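Local coordinates for protein 3,4-dihydroxy-2-butanone 4-phosphate synthase (Candida albicans, PDB 1TKS) that catalyses the conversion of D-ribulose 5-phosphate to formate and 3,4-dihydroxy-2-butanone 4-phosphate, a step of riboflavin biosynthesis, at residues T99-T110 against D122-L130; Q69-A77 against T85-F93. All coordinates share one frame; numbering follows the deposited sequence.

Interaction 1. Residues T99-T110 against D122-L130; sequences TGISAHDRALTT and DFIKPGHIL
His128 packs against Gly100 and Ile101, and Ile129 against Arg106 and Thr109; the two neighbours form a classic beta bulge facing Cys91, and both point their side chains at residues 99-110, the loop and first turns of helix 103-114. The imidazole of His128 lies against the loop backbone: Ile101 N sits 3.7 Å above one ring face, offset toward the rim, and Gly100 CA is 3.7 Å from His128 CD2. Glycine suits this place twice over, since its phi is positive and it brings no side chain between backbone and ring. Thr99 O comes at an oblique angle to within 3.0 Å of His128 NE2, but the angle is too poor for a hydrogen bond. Tyr57 of the second subunit also meets the imidazole.

With chi1 near -172° and chi2 near 62°, Ile101 swings CD1 over the centre of the Arg106 guanidinium, whose NE bonds weakly to Ile101 O (3.2 Å). That arginine is an anchor between chains: NH1 donates to Gly56 O, NH2 to Ser55 O of the second subunit, and a water in the guanidinium plane links NH1 to His128 O. Its aliphatic part serves the apolar side, with Arg106 CG 3.8 Å from Ile129 CD1.

Ile129 packs against the helix between Arg106, Thr109 and Thr110. Its CG1 slides past Thr109 CG2 at 3.7 Å, while Thr109 OG1 accepts from Phe93 N. Ile129 CD1 ends 3.7 Å from Thr110 OG1, a hydroxyl kept occupied within the helix: it donates to Arg106 O (2.8 Å), reaching that oxygen from the carbonyl face opposite to Thr110 N.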
ATOM      1  N   THR B  99      -1.383  13.634   6.532  1.00 13.65           N
ATOM      2  CA  THR B  99      -0.851  12.992   5.328  1.00 13.95           C
ATOM      3  C   THR B  99      -1.706  11.806   4.883  1.00 12.13           C
ATOM      4  O   THR B  99      -1.641  11.386   3.727  1.00 14.00           O
ATOM      5  CB  THR B  99       0.598  12.481   5.533  1.00 14.23           C
ATOM      6  OG1 THR B  99       0.608  11.439   6.515  1.00 15.71           O
ATOM      7  CG2 THR B  99       1.509  13.611   5.985  1.00 16.92           C
ATOM      8  N   GLY B 100      -2.489  11.264   5.812  1.00 11.50           N
ATOM      9  CA  GLY B 100      -3.358  10.138   5.506  1.00 11.41           C
ATOM     10  C   GLY B 100      -2.690   8.774   5.499  1.00 10.79           C
ATOM     11  O   GLY B 100      -3.317   7.769   5.830  1.00 11.56           O
ATOM     12  N   ILE B 101      -1.411   8.741   5.137  1.00 10.71           N
ATOM     13  CA  ILE B 101      -0.649   7.495   5.041  1.00  8.95           C
ATOM     14  C   ILE B 101      -0.002   7.023   6.355  1.00 10.33           C
ATOM     15  O   ILE B 101       0.396   5.862   6.479  1.00  9.38           O
ATOM     16  CB  ILE B 101       0.433   7.636   3.932  1.00  9.53           C
ATOM     17  CG1 ILE B 101       1.121   6.295   3.667  1.00  8.74           C
ATOM     18  CG2 ILE B 101       1.457   8.681   4.335  1.00 10.11           C
ATOM     19  CD1 ILE B 101       0.189   5.221   3.154  1.00  8.62           C
ATOM     20  N   SER B 102       0.096   7.910   7.342  1.00  8.19           N
ATOM     21  CA  SER B 102       0.701   7.532   8.619  1.00  8.04           C
ATOM     22  C   SER B 102      -0.083   6.400   9.278  1.00  8.22           C
ATOM     23  O   SER B 102      -1.262   6.190   8.978  1.00  8.17           O
ATOM     24  CB  SER B 102       0.750   8.728   9.571  1.00  8.48           C
ATOM     25  OG  SER B 102      -0.535   9.032  10.088  1.00  9.25           O
ATOM     26  N   ALA B 103       0.571   5.665  10.170  1.00  8.22           N
ATOM     27  CA  ALA B 103      -0.100   4.573  10.862  1.00  8.78           C
ATOM     28  C   ALA B 103      -1.297   5.146  11.622  1.00  8.91           C
ATOM     29  O   ALA B 103      -2.380   4.563  11.624  1.00  8.24           O
ATOM     30  CB  ALA B 103       0.869   3.890  11.826  1.00  8.79           C
ATOM     31  N   HIS B 104      -1.093   6.295  12.259  1.00  8.02           N
ATOM     32  CA  HIS B 104      -2.157   6.952  13.019  1.00  9.12           C
ATOM     33  C   HIS B 104      -3.355   7.270  12.134  1.00  8.83           C
ATOM     34  O   HIS B 104      -4.498   6.993  12.497  1.00  8.19           O
ATOM     35  CB  HIS B 104      -1.637   8.254  13.636  1.00  8.44           C
ATOM     36  CG  HIS B 104      -2.723   9.195  14.064  1.00  8.33           C
ATOM     37  ND1 HIS B 104      -3.197   9.253  15.354  1.00  9.05           N
ATOM     38  CD2 HIS B 104      -3.449  10.092  13.354  1.00  6.53           C
ATOM     39  CE1 HIS B 104      -4.171  10.147  15.423  1.00  6.33           C
ATOM     40  NE2 HIS B 104      -4.342  10.668  14.225  1.00 10.27           N
ATOM     41  N   ASP B 105      -3.084   7.865  10.975  1.00  9.10           N
ATOM     42  CA  ASP B 105      -4.135   8.245  10.044  1.00  8.89           C
ATOM     43  C   ASP B 105      -4.852   7.047   9.427  1.00  8.64           C
ATOM     44  O   ASP B 105      -6.086   7.017   9.381  1.00  9.10           O
ATOM     45  CB  ASP B 105      -3.564   9.142   8.940  1.00  9.35           C
ATOM     46  CG  ASP B 105      -3.204  10.540   9.441  1.00 10.43           C
ATOM     47  OD1 ASP B 105      -3.289  10.791  10.660  1.00 10.34           O
ATOM     48  OD2 ASP B 105      -2.833  11.385   8.603  1.00 10.28           O
ATOM     49  N   ARG B 106      -4.099   6.060   8.951  1.00  7.67           N
ATOM     50  CA  ARG B 106      -4.733   4.887   8.358  1.00  8.08           C
ATOM     51  C   ARG B 106      -5.561   4.131   9.386  1.00  8.03           C
ATOM     52  O   ARG B 106      -6.619   3.599   9.057  1.00  8.56           O
ATOM     53  CB  ARG B 106      -3.697   3.965   7.696  1.00  8.24           C
ATOM     54  CG  ARG B 106      -3.283   4.468   6.317  1.00  9.31           C
ATOM     55  CD  ARG B 106      -2.658   3.396   5.444  1.00  8.18           C
ATOM     56  NE  ARG B 106      -1.236   3.192   5.705  1.00  7.65           N
ATOM     57  CZ  ARG B 106      -0.479   2.345   5.012  1.00  7.92           C
ATOM     58  NH1 ARG B 106      -1.020   1.632   4.031  1.00  7.88           N
ATOM     59  NH2 ARG B 106       0.813   2.219   5.283  1.00  7.42           N
ATOM     60  N   ALA B 107      -5.102   4.099  10.634  1.00  7.52           N
ATOM     61  CA  ALA B 107      -5.854   3.416  11.679  1.00  7.49           C
ATOM     62  C   ALA B 107      -7.145   4.186  11.961  1.00  8.00           C
ATOM     63  O   ALA B 107      -8.209   3.586  12.115  1.00  8.98           O
ATOM     64  CB  ALA B 107      -5.014   3.309  12.948  1.00  8.58           C
ATOM     65  N   LEU B 108      -7.046   5.512  12.023  1.00  8.61           N
ATOM     66  CA  LEU B 108      -8.211   6.357  12.282  1.00  8.68           C
ATOM     67  C   LEU B 108      -9.236   6.203  11.169  1.00  8.29           C
ATOM     68  O   LEU B 108     -10.433   6.089  11.429  1.00  9.04           O
ATOM     69  CB  LEU B 108      -7.795   7.831  12.409  1.00  9.00           C
ATOM     70  CG  LEU B 108      -8.877   8.912  12.546  1.00 10.59           C
ATOM     71  CD1 LEU B 108      -9.803   8.588  13.715  1.00 10.93           C
ATOM     72  CD2 LEU B 108      -8.219  10.279  12.759  1.00 10.91           C
ATOM     73  N   THR B 109      -8.770   6.195   9.926  1.00  7.58           N
ATOM     74  CA  THR B 109      -9.677   6.045   8.800  1.00  7.41           C
ATOM     75  C   THR B 109     -10.367   4.684   8.857  1.00  7.29           C
ATOM     76  O   THR B 109     -11.571   4.578   8.618  1.00  8.43           O
ATOM     77  CB  THR B 109      -8.925   6.188   7.466  1.00  9.44           C
ATOM     78  OG1 THR B 109      -8.440   7.530   7.342  1.00  9.44           O
ATOM     79  CG2 THR B 109      -9.840   5.872   6.290  1.00 10.60           C
ATOM     80  N   THR B 110      -9.603   3.646   9.182  1.00  8.59           N
ATOM     81  CA  THR B 110     -10.157   2.303   9.264  1.00  7.80           C
ATOM     82  C   THR B 110     -11.242   2.203  10.340  1.00  8.96           C
ATOM     83  O   THR B 110     -12.312   1.640  10.096  1.00  8.92           O
ATOM     84  CB  THR B 110      -9.042   1.272   9.534  1.00  7.25           C
ATOM     85  OG1 THR B 110      -8.104   1.308   8.451  1.00  7.05           O
ATOM     86  CG2 THR B 110      -9.619  -0.128   9.644  1.00  7.44           C
ATOM     87  N   ASP B 122     -17.736  12.746   5.752  1.00 12.75           N
ATOM     88  CA  ASP B 122     -16.652  12.700   6.725  1.00 12.15           C
ATOM     89  C   ASP B 122     -15.353  12.224   6.080  1.00 12.37           C
ATOM     90  O   ASP B 122     -14.286  12.316   6.687  1.00 12.78           O
ATOM     91  CB  ASP B 122     -17.008  11.753   7.876  1.00 13.10           C
ATOM     92  CG  ASP B 122     -18.201  12.231   8.689  1.00 15.11           C
ATOM     93  OD1 ASP B 122     -18.699  11.436   9.512  1.00 15.84           O
ATOM     94  OD2 ASP B 122     -18.634  13.391   8.510  1.00 16.66           O
ATOM     95  N   PHE B 123     -15.438  11.719   4.852  1.00 12.01           N
ATOM     96  CA  PHE B 123     -14.246  11.212   4.175  1.00 11.95           C
ATOM     97  C   PHE B 123     -13.809  11.987   2.943  1.00 12.81           C
ATOM     98  O   PHE B 123     -14.622  12.578   2.225  1.00 13.97           O
ATOM     99  CB  PHE B 123     -14.437   9.741   3.789  1.00 12.13           C
ATOM    100  CG  PHE B 123     -14.764   8.846   4.952  1.00 12.55           C
ATOM    101  CD1 PHE B 123     -16.067   8.764   5.439  1.00 13.70           C
ATOM    102  CD2 PHE B 123     -13.769   8.100   5.574  1.00 11.47           C
ATOM    103  CE1 PHE B 123     -16.373   7.950   6.529  1.00 12.69           C
ATOM    104  CE2 PHE B 123     -14.065   7.283   6.664  1.00 11.90           C
ATOM    105  CZ  PHE B 123     -15.370   7.207   7.144  1.00 12.89           C
ATOM    106  N   ILE B 124     -12.499  11.979   2.719  1.00 13.63           N
ATOM    107  CA  ILE B 124     -11.886  12.626   1.570  1.00 13.25           C
ATOM    108  C   ILE B 124     -11.536  11.519   0.591  1.00 12.77           C
ATOM    109  O   ILE B 124     -10.993  10.481   0.979  1.00 11.49           O
ATOM    110  CB  ILE B 124     -10.587  13.366   1.956  1.00 15.72           C
ATOM    111  CG1 ILE B 124     -10.895  14.465   2.974  1.00 16.02           C
ATOM    112  CG2 ILE B 124      -9.940  13.971   0.714  1.00 16.09           C
ATOM    113  CD1 ILE B 124      -9.663  15.077   3.599  1.00 17.73           C
ATOM    114  N   LYS B 125     -11.860  11.745  -0.676  1.00 10.99           N
ATOM    115  CA  LYS B 125     -11.596  10.781  -1.736  1.00 12.00           C
ATOM    116  C   LYS B 125     -10.928  11.511  -2.901  1.00 11.43           C
ATOM    117  O   LYS B 125     -11.361  12.594  -3.291  1.00 12.45           O
ATOM    118  CB  LYS B 125     -12.917  10.150  -2.190  1.00 12.90           C
ATOM    119  CG  LYS B 125     -13.622   9.371  -1.080  1.00 13.94           C
ATOM    120  CD  LYS B 125     -15.045   8.984  -1.451  1.00 18.93           C
ATOM    121  CE  LYS B 125     -15.947  10.201  -1.584  1.00 19.98           C
ATOM    122  NZ  LYS B 125     -17.376   9.805  -1.717  1.00 23.39           N
ATOM    123  N   PRO B 126      -9.845  10.939  -3.453  1.00 10.79           N
ATOM    124  CA  PRO B 126      -9.224   9.674  -3.044  1.00 11.03           C
ATOM    125  C   PRO B 126      -8.486   9.790  -1.716  1.00 10.71           C
ATOM    126  O   PRO B 126      -8.372  10.880  -1.144  1.00  9.99           O
ATOM    127  CB  PRO B 126      -8.286   9.359  -4.207  1.00 10.86           C
ATOM    128  CG  PRO B 126      -7.881  10.714  -4.676  1.00 12.80           C
ATOM    129  CD  PRO B 126      -9.193  11.466  -4.664  1.00 10.97           C
ATOM    130  N   GLY B 127      -7.991   8.658  -1.227  1.00 11.12           N
ATOM    131  CA  GLY B 127      -7.280   8.650   0.038  1.00 10.58           C
ATOM    132  C   GLY B 127      -6.156   7.635   0.089  1.00 10.27           C
ATOM    133  O   GLY B 127      -5.611   7.252  -0.941  1.00 11.16           O
ATOM    134  N   HIS B 128      -5.832   7.184   1.299  1.00 10.03           N
ATOM    135  CA  HIS B 128      -4.746   6.233   1.499  1.00  9.58           C
ATOM    136  C   HIS B 128      -5.185   4.862   2.010  1.00  9.96           C
ATOM    137  O   HIS B 128      -4.350   3.996   2.275  1.00  8.62           O
ATOM    138  CB  HIS B 128      -3.717   6.853   2.439  1.00 10.25           C
ATOM    139  CG  HIS B 128      -3.057   8.076   1.879  1.00 11.92           C
ATOM    140  ND1 HIS B 128      -1.868   8.028   1.185  1.00 13.29           N
ATOM    141  CD2 HIS B 128      -3.434   9.377   1.893  1.00 12.64           C
ATOM    142  CE1 HIS B 128      -1.539   9.247   0.796  1.00 13.52           C
ATOM    143  NE2 HIS B 128      -2.471  10.084   1.212  1.00 14.96           N
ATOM    144  N   ILE B 129      -6.495   4.681   2.168  1.00  8.22           N
ATOM    145  CA  ILE B 129      -7.055   3.404   2.596  1.00  8.62           C
ATOM    146  C   ILE B 129      -7.859   2.843   1.428  1.00  8.38           C
ATOM    147  O   ILE B 129      -8.538   3.585   0.713  1.00  8.76           O
ATOM    148  CB  ILE B 129      -7.978   3.556   3.837  1.00  8.99           C
ATOM    149  CG1 ILE B 129      -7.128   3.661   5.101  1.00  9.32           C
ATOM    150  CG2 ILE B 129      -8.936   2.370   3.941  1.00 10.33           C
ATOM    151  CD1 ILE B 129      -6.345   2.408   5.446  1.00 11.45           C
ATOM    152  N   LEU B 130      -7.762   1.531   1.240  1.00  7.84           N
ATOM    153  CA  LEU B 130      -8.455   0.835   0.165  1.00  7.73           C
ATOM    154  C   LEU B 130      -9.651   0.011   0.668  1.00  7.97           C
ATOM    155  O   LEU B 130      -9.495  -1.154   1.040  1.00  8.27           O
ATOM    156  CB  LEU B 130      -7.468  -0.094  -0.564  1.00  8.61           C
ATOM    157  CG  LEU B 130      -6.281   0.556  -1.296  1.00  6.73           C
ATOM    158  CD1 LEU B 130      -4.978  -0.138  -0.894  1.00  6.10           C
ATOM    159  CD2 LEU B 130      -6.486   0.466  -2.808  1.00  6.67           C
TER
HETATM  160  O   HOH W   1      -3.529   1.352   2.646  1.00  8.75           O

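Interaction 2. Residues Q69-A77 against T85-F93; sequences QLELPPMLA and TAYTITCDF
Tyr87, whose CB lies 4.2 Å from Met75 CE, holds an aromatic ring with the carbonyl oxygen of Thr85, a residue that probably binds D-ribulose 5-phosphate, over one face, 3.6 Å above the plane and offset toward the rim; Pro126 of the second subunit packs on the same side chain. Tyr87 and Met75 run side by side and point the same way. Of the prolines, Pro73 sets its ring against Ile89, with Pro73 CG 3.6 Å from Ile89 CD1, an apolar fit between a rigid ring and a branched chain.

The two backbones form a single isolated beta bridge, Pro74 with Thr88. Ile89 N donates to Pro73 O almost straight along the carbonyl (C=O...N angle 174°), whereas Met75 N reaches Tyr87 O (2.8 Å) from a direction tilted out of the carbonyl plane. Proline suits the bridging position because these two bonds use the N-H groups of Met75 and Ile89 and ask none of Pro74. Its CA approaches Tyr87 O at 3.3 Å, a CA-H...O contact. Tyr87 O also accepts a hydrogen bond from a water.

Met75 bends at chi3 (-82°), which brings CE to 3.4 Å from Thr88 O. Thr88 turns its hydroxyl back on its own chain, donating to Ile89 O from above the carbonyl plane, and lays CG2 against Leu72 O.

Leu72 CD2 reaches Cys91 CB at the start of strand 91-93, and both residues pack on Leu113 of helix 103-114. The loop that leaves helix 64-69 through a Schellman motif at Glu71 is thus pinned across the approach to strand 91-93 at one bridge, with Tyr87 and Thr88 resting on strand 129-134.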
ATOM      1  N   GLN B  69     -23.715   3.130   1.957  1.00 14.82           N
ATOM      2  CA  GLN B  69     -24.123   4.162   2.909  1.00 15.53           C
ATOM      3  C   GLN B  69     -23.078   5.269   2.996  1.00 14.79           C
ATOM      4  O   GLN B  69     -23.415   6.450   3.089  1.00 15.60           O
ATOM      5  CB  GLN B  69     -24.342   3.554   4.300  1.00 17.74           C
ATOM      6  CG  GLN B  69     -24.858   4.554   5.328  1.00 22.30           C
ATOM      7  CD  GLN B  69     -25.156   3.921   6.676  1.00 26.12           C
ATOM      8  OE1 GLN B  69     -24.245   3.524   7.405  1.00 29.25           O
ATOM      9  NE2 GLN B  69     -26.438   3.816   7.012  1.00 28.04           N
ATOM     10  N   LEU B  70     -21.806   4.878   2.958  1.00 13.65           N
ATOM     11  CA  LEU B  70     -20.706   5.831   3.037  1.00 13.51           C
ATOM     12  C   LEU B  70     -20.358   6.438   1.682  1.00 14.04           C
ATOM     13  O   LEU B  70     -19.446   7.257   1.583  1.00 13.81           O
ATOM     14  CB  LEU B  70     -19.467   5.149   3.624  1.00 14.73           C
ATOM     15  CG  LEU B  70     -19.580   4.685   5.080  1.00 14.52           C
ATOM     16  CD1 LEU B  70     -18.321   3.930   5.478  1.00 15.55           C
ATOM     17  CD2 LEU B  70     -19.795   5.891   5.985  1.00 17.63           C
ATOM     18  N   GLU B  71     -21.096   6.041   0.649  1.00 14.04           N
ATOM     19  CA  GLU B  71     -20.873   6.527  -0.708  1.00 16.03           C
ATOM     20  C   GLU B  71     -19.478   6.184  -1.213  1.00 15.91           C
ATOM     21  O   GLU B  71     -18.746   7.046  -1.701  1.00 17.00           O
ATOM     22  CB  GLU B  71     -21.103   8.040  -0.787  1.00 17.24           C
ATOM     23  CG  GLU B  71     -22.534   8.455  -0.488  1.00 19.95           C
ATOM     24  CD  GLU B  71     -22.773   9.941  -0.693  1.00 22.01           C
ATOM     25  OE1 GLU B  71     -23.910  10.394  -0.453  1.00 24.34           O
ATOM     26  OE2 GLU B  71     -21.825  10.649  -1.091  1.00 23.80           O
ATOM     27  N   LEU B  72     -19.119   4.913  -1.080  1.00 14.78           N
ATOM     28  CA  LEU B  72     -17.829   4.412  -1.534  1.00 14.66           C
ATOM     29  C   LEU B  72     -18.102   3.429  -2.671  1.00 15.48           C
ATOM     30  O   LEU B  72     -18.097   2.212  -2.477  1.00 15.71           O
ATOM     31  CB  LEU B  72     -17.100   3.707  -0.383  1.00 13.50           C
ATOM     32  CG  LEU B  72     -16.643   4.597   0.778  1.00 12.43           C
ATOM     33  CD1 LEU B  72     -16.082   3.733   1.905  1.00 11.99           C
ATOM     34  CD2 LEU B  72     -15.591   5.583   0.284  1.00 13.93           C
ATOM     35  N   PRO B  73     -18.361   3.952  -3.880  1.00 16.85           N
ATOM     36  CA  PRO B  73     -18.641   3.102  -5.038  1.00 17.44           C
ATOM     37  C   PRO B  73     -17.407   2.392  -5.579  1.00 16.81           C
ATOM     38  O   PRO B  73     -16.274   2.779  -5.284  1.00 16.86           O
ATOM     39  CB  PRO B  73     -19.231   4.084  -6.045  1.00 17.68           C
ATOM     40  CG  PRO B  73     -18.462   5.331  -5.763  1.00 18.12           C
ATOM     41  CD  PRO B  73     -18.454   5.378  -4.243  1.00 18.32           C
ATOM     42  N   PRO B  74     -17.615   1.329  -6.370  1.00 16.47           N
ATOM     43  CA  PRO B  74     -16.508   0.573  -6.955  1.00 17.14           C
ATOM     44  C   PRO B  74     -15.586   1.526  -7.702  1.00 16.70           C
ATOM     45  O   PRO B  74     -16.040   2.497  -8.310  1.00 18.29           O
ATOM     46  CB  PRO B  74     -17.218  -0.403  -7.888  1.00 17.80           C
ATOM     47  CG  PRO B  74     -18.493  -0.677  -7.152  1.00 17.72           C
ATOM     48  CD  PRO B  74     -18.909   0.708  -6.712  1.00 16.04           C
ATOM     49  N   MET B  75     -14.290   1.253  -7.648  1.00 17.53           N
ATOM     50  CA  MET B  75     -13.318   2.102  -8.312  1.00 19.49           C
ATOM     51  C   MET B  75     -13.615   2.167  -9.804  1.00 22.34           C
ATOM     52  O   MET B  75     -13.447   3.211 -10.436  1.00 23.28           O
ATOM     53  CB  MET B  75     -11.916   1.552  -8.082  1.00 17.59           C
ATOM     54  CG  MET B  75     -10.814   2.507  -8.444  1.00 16.63           C
ATOM     55  SD  MET B  75      -9.240   1.754  -8.063  1.00 16.14           S
ATOM     56  CE  MET B  75      -9.105   2.090  -6.301  1.00 12.90           C
ATOM     57  N   LEU B  76     -14.061   1.042 -10.356  1.00 25.13           N
ATOM     58  CA  LEU B  76     -14.393   0.955 -11.773  1.00 29.58           C
ATOM     59  C   LEU B  76     -15.899   0.759 -11.924  1.00 31.94           C
ATOM     60  O   LEU B  76     -16.445  -0.266 -11.519  1.00 33.15           O
ATOM     61  CB  LEU B  76     -13.640  -0.214 -12.418  1.00 31.21           C
ATOM     62  CG  LEU B  76     -13.608  -0.318 -13.949  1.00 33.00           C
ATOM     63  CD1 LEU B  76     -14.959  -0.765 -14.491  1.00 33.90           C
ATOM     64  CD2 LEU B  76     -13.205   1.026 -14.530  1.00 33.18           C
ATOM     65  N   ALA B  77     -16.563   1.753 -12.510  1.00 33.99           N
ATOM     66  CA  ALA B  77     -18.007   1.712 -12.715  1.00 35.90           C
ATOM     67  C   ALA B  77     -18.395   0.739 -13.822  1.00 36.79           C
ATOM     68  O   ALA B  77     -19.573   0.420 -13.997  1.00 37.90           O
ATOM     69  CB  ALA B  77     -18.522   3.109 -13.046  1.00 36.60           C
ATOM     70  N   THR B  85      -9.641  -7.663  -6.247  1.00 37.12           N
ATOM     71  CA  THR B  85     -10.350  -6.570  -6.911  1.00 35.91           C
ATOM     72  C   THR B  85     -11.562  -6.099  -6.105  1.00 33.21           C
ATOM     73  O   THR B  85     -11.519  -6.072  -4.875  1.00 34.38           O
ATOM     74  CB  THR B  85     -10.783  -6.973  -8.349  1.00 36.55           C
ATOM     75  OG1 THR B  85     -11.375  -5.846  -9.009  1.00 37.92           O
ATOM     76  CG2 THR B  85     -11.777  -8.119  -8.316  1.00 37.70           C
ATOM     77  N   ALA B  86     -12.638  -5.725  -6.787  1.00 31.43           N
ATOM     78  CA  ALA B  86     -13.838  -5.247  -6.107  1.00 26.85           C
ATOM     79  C   ALA B  86     -13.494  -4.075  -5.184  1.00 24.08           C
ATOM     80  O   ALA B  86     -14.142  -3.858  -4.157  1.00 23.53           O
ATOM     81  CB  ALA B  86     -14.476  -6.377  -5.305  1.00 29.22           C
ATOM     82  N   TYR B  87     -12.458  -3.330  -5.556  1.00 19.76           N
ATOM     83  CA  TYR B  87     -12.026  -2.170  -4.783  1.00 16.19           C
ATOM     84  C   TYR B  87     -13.004  -1.022  -4.973  1.00 14.95           C
ATOM     85  O   TYR B  87     -13.712  -0.962  -5.978  1.00 15.61           O
ATOM     86  CB  TYR B  87     -10.662  -1.667  -5.259  1.00 14.69           C
ATOM     87  CG  TYR B  87      -9.516  -2.630  -5.107  1.00 14.95           C
ATOM     88  CD1 TYR B  87      -9.198  -3.531  -6.123  1.00 14.97           C
ATOM     89  CD2 TYR B  87      -8.728  -2.621  -3.960  1.00 14.55           C
ATOM     90  CE1 TYR B  87      -8.116  -4.396  -6.002  1.00 16.56           C
ATOM     91  CE2 TYR B  87      -7.648  -3.480  -3.824  1.00 15.69           C
ATOM     92  CZ  TYR B  87      -7.345  -4.363  -4.847  1.00 17.01           C
ATOM     93  OH  TYR B  87      -6.269  -5.206  -4.724  1.00 17.57           O
ATOM     94  N   THR B  88     -13.032  -0.109  -4.009  1.00 12.79           N
ATOM     95  CA  THR B  88     -13.877   1.076  -4.109  1.00 11.45           C
ATOM     96  C   THR B  88     -12.874   2.213  -4.220  1.00 11.17           C
ATOM     97  O   THR B  88     -11.663   1.987  -4.126  1.00 11.34           O
ATOM     98  CB  THR B  88     -14.724   1.327  -2.836  1.00 12.91           C
ATOM     99  OG1 THR B  88     -13.889   1.842  -1.789  1.00 10.41           O
ATOM    100  CG2 THR B  88     -15.377   0.046  -2.370  1.00 12.24           C
ATOM    101  N   ILE B  89     -13.363   3.428  -4.432  1.00 10.48           N
ATOM    102  CA  ILE B  89     -12.479   4.582  -4.506  1.00  9.69           C
ATOM    103  C   ILE B  89     -11.806   4.652  -3.136  1.00  9.16           C
ATOM    104  O   ILE B  89     -12.430   4.351  -2.122  1.00 11.21           O
ATOM    105  CB  ILE B  89     -13.282   5.867  -4.755  1.00 12.62           C
ATOM    106  CG1 ILE B  89     -14.188   5.669  -5.967  1.00 16.78           C
ATOM    107  CG2 ILE B  89     -12.342   7.047  -4.966  1.00 14.03           C
ATOM    108  CD1 ILE B  89     -15.216   6.763  -6.153  1.00 18.70           C
ATOM    109  N   THR B  90     -10.534   5.025  -3.102  1.00  9.49           N
ATOM    110  CA  THR B  90      -9.816   5.106  -1.835  1.00  9.33           C
ATOM    111  C   THR B  90     -10.302   6.296  -1.019  1.00  8.23           C
ATOM    112  O   THR B  90     -10.962   7.185  -1.551  1.00  9.22           O
ATOM    113  CB  THR B  90      -8.308   5.234  -2.062  1.00  9.31           C
ATOM    114  OG1 THR B  90      -8.045   6.372  -2.888  1.00 10.69           O
ATOM    115  CG2 THR B  90      -7.771   3.982  -2.740  1.00 11.37           C
ATOM    116  N   CYS B  91      -9.958   6.325   0.266  1.00  9.26           N
ATOM    117  CA  CYS B  91     -10.404   7.409   1.127  1.00  8.66           C
ATOM    118  C   CYS B  91      -9.566   7.601   2.389  1.00  7.60           C
ATOM    119  O   CYS B  91      -8.810   6.716   2.803  1.00  8.18           O
ATOM    120  CB  CYS B  91     -11.857   7.163   1.547  1.00  7.88           C
ATOM    121  SG  CYS B  91     -12.038   5.738   2.670  1.00 11.10           S
ATOM    122  N   ASP B  92      -9.720   8.785   2.978  1.00  9.09           N
ATOM    123  CA  ASP B  92      -9.065   9.192   4.221  1.00  8.66           C
ATOM    124  C   ASP B  92     -10.145   9.865   5.060  1.00  9.42           C
ATOM    125  O   ASP B  92     -10.971  10.612   4.530  1.00 10.02           O
ATOM    126  CB  ASP B  92      -7.983  10.248   3.968  1.00  9.53           C
ATOM    127  CG  ASP B  92      -6.702   9.672   3.407  1.00 10.55           C
ATOM    128  OD1 ASP B  92      -5.990  10.431   2.725  1.00 11.76           O
ATOM    129  OD2 ASP B  92      -6.406   8.489   3.658  1.00  9.56           O
ATOM    130  N   PHE B  93     -10.148   9.605   6.360  1.00  9.12           N
ATOM    131  CA  PHE B  93     -11.110  10.259   7.240  1.00  9.87           C
ATOM    132  C   PHE B  93     -10.550  11.674   7.352  1.00 10.51           C
ATOM    133  O   PHE B  93      -9.378  11.855   7.683  1.00 11.77           O
ATOM    134  CB  PHE B  93     -11.121   9.597   8.614  1.00 10.62           C
ATOM    135  CG  PHE B  93     -12.207  10.094   9.521  1.00 12.25           C
ATOM    136  CD1 PHE B  93     -13.544   9.883   9.202  1.00 11.47           C
ATOM    137  CD2 PHE B  93     -11.895  10.751  10.705  1.00 13.09           C
ATOM    138  CE1 PHE B  93     -14.558  10.312  10.055  1.00 13.65           C
ATOM    139  CE2 PHE B  93     -12.904  11.188  11.569  1.00 13.17           C
ATOM    140  CZ  PHE B  93     -14.236  10.966  11.239  1.00 11.96           C
TER
HETATM  141  O   HOH W   2     -13.590  -1.819  -8.625  1.00 27.75           O

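From the N terminus, the chain leaves helix 64-69 and interaction 2 closes the first loop, bringing 69-77 against 85-93 round a short connection that includes the unmodelled residues 78-83. Strand 91-93 then leads into 99-110 and helix 103-114, and interaction 1 closes the second loop when 122-130 returns to them. The loops follow in series, neither nested nor crossed. They are joined by strand pairing: 91-93 runs antiparallel to 123-124, and Asp92 probably bonds Ile124 N through its backbone oxygen and His128 N through its carboxylate. Both contacts also touch the second subunit, so this region belongs to the dimer interface.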